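Long-range contact in TetR family transcriptional regulator (Mycobacterium smegmatis, PDB 5XS9), which probably binds operator DNA as a TetR-type repressor and thereby controls the transcription of biotin-related genes: residues V9-T13 with A53-H57. Numbering follows the deposited sequence.
Sequences VAAAT and AVADH
Build two right-handed alpha-helical turns, 9-13 and 53-57, and cross them almost perpendicularly: the segment axes make a signed angle of -85° and come within 9.5 Å of each other. Register is set by Val9 and Val54, whose CA atoms lie 5.8 Å apart. Val9 takes the t rotamer (chi1 174°) and directs its CA-to-CB bond toward segment 53-57; its CG1 packs 3.5 Å from His57 CB and 3.9 Å from Ala53 O, while its CG2 rests 4.0 Å from Ala53 CB. Val54 leaves its backbone sideways, and its t rotamer (chi1 167°) places CG2 3.6 Å from Ala12 CB and CG1 3.7 Å from Thr13 OG1. The polar link depends on two rotamers. Thr13 is m (chi1 -62°), so its OG1 folds back and donates to Val9 O one turn earlier, at 2.9 Å. That leaves the same oxygen to accept from His57, which is t with chi2 -117° and swings its ring over so that ND1 donates to Thr13 OG1 at 3.2 Å. A valine-alanine apolar patch and one His-Thr hydrogen bond thus join helix 5-19, the first of the TetR-type DNA-binding domain, to helix 47-58, which leads on to the C-terminal domain. Phe44, in the loop before helix 47-58, touches both Val9 and Ala53, Leu29 of helix 26-33 lies against Ala12, and Leu95 of helix 92-101 packs on Val54.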
loop_
_atom_site.group_PDB
_atom_site.type_symbol
_atom_site.label_atom_id
_atom_site.label_comp_id
_atom_site.label_asym_id
_atom_site.label_seq_id
_atom_site.Cartn_x
_atom_site.Cartn_y
_atom_site.Cartn_z
ATOM N N VAL A 9 4.836 -24.909 0.297
ATOM C CA VAL A 9 4.866 -23.489 0.689
ATOM C C VAL A 9 6.241 -22.966 0.537
ATOM O O VAL A 9 6.454 -21.881 0.008
ATOM C CB VAL A 9 4.334 -23.301 2.105
ATOM C CG1 VAL A 9 4.526 -21.844 2.538
ATOM C CG2 VAL A 9 2.853 -23.660 2.130
ATOM N N ALA A 10 7.219 -23.772 0.951
ATOM C CA ALA A 10 8.590 -23.400 0.801
ATOM C C ALA A 10 9.015 -23.227 -0.674
ATOM O O ALA A 10 9.744 -22.268 -1.040
ATOM C CB ALA A 10 9.501 -24.439 1.509
ATOM N N ALA A 11 8.605 -24.158 -1.520
ATOM C CA ALA A 11 8.906 -24.028 -2.947
ATOM C C ALA A 11 8.253 -22.745 -3.485
ATOM O O ALA A 11 8.848 -22.001 -4.286
ATOM C CB ALA A 11 8.395 -25.238 -3.719
ATOM N N ALA A 12 7.023 -22.520 -3.064
ATOM C CA ALA A 12 6.262 -21.326 -3.549
ATOM C C ALA A 12 6.974 -20.029 -3.137
ATOM O O ALA A 12 7.058 -19.079 -3.924
ATOM C CB ALA A 12 4.865 -21.361 -2.984
ATOM N N THR A 13 7.578 -20.051 -1.933
ATOM C CA THR A 13 8.301 -18.911 -1.372
ATOM C C THR A 13 9.597 -18.649 -2.121
ATOM O O THR A 13 9.980 -17.499 -2.396
ATOM C CB THR A 13 8.511 -19.101 0.174
ATOM O OG1 THR A 13 7.212 -19.154 0.748
ATOM C CG2 THR A 13 9.291 -17.999 0.794
ATOM N N ALA A 53 -1.097 -18.819 2.288
ATOM C CA ALA A 53 -0.162 -19.678 2.992
ATOM C C ALA A 53 1.218 -19.128 2.857
ATOM O O ALA A 53 2.007 -19.191 3.759
ATOM C CB ALA A 53 -0.200 -21.092 2.394
ATOM N N VAL A 54 1.570 -18.634 1.682
ATOM C CA VAL A 54 2.881 -18.082 1.528
ATOM C C VAL A 54 2.996 -16.795 2.426
ATOM O O VAL A 54 4.057 -16.547 3.076
ATOM C CB VAL A 54 3.178 -17.719 0.070
ATOM C CG1 VAL A 54 4.402 -16.858 -0.009
ATOM C CG2 VAL A 54 3.352 -18.951 -0.790
ATOM N N ALA A 55 1.948 -15.978 2.438
ATOM C CA ALA A 55 1.887 -14.801 3.409
ATOM C C ALA A 55 2.152 -15.249 4.879
ATOM O O ALA A 55 3.006 -14.678 5.583
ATOM C CB ALA A 55 0.556 -14.075 3.296
ATOM N N ASP A 56 1.474 -16.316 5.326
ATOM C CA ASP A 56 1.682 -16.786 6.724
ATOM C C ASP A 56 3.031 -17.337 6.982
ATOM O O ASP A 56 3.564 -17.172 8.057
ATOM C CB ASP A 56 0.589 -17.718 7.165
ATOM C CG ASP A 56 -0.718 -16.981 7.273
ATOM O OD1 ASP A 56 -0.715 -15.734 7.485
ATOM O OD2 ASP A 56 -1.753 -17.587 7.152
ATOM N N HIS A 57 3.655 -17.863 5.950
ATOM C CA HIS A 57 4.985 -18.410 6.074
ATOM C C HIS A 57 5.995 -17.282 6.197
ATOM O O HIS A 57 6.892 -17.338 7.042
ATOM C CB HIS A 57 5.291 -19.284 4.841
ATOM C CG HIS A 57 6.646 -19.904 4.869
ATOM N ND1 HIS A 57 7.612 -19.620 3.935
ATOM C CD2 HIS A 57 7.191 -20.805 5.707
ATOM C CE1 HIS A 57 8.710 -20.292 4.218
ATOM N NE2 HIS A 57 8.484 -21.008 5.296
#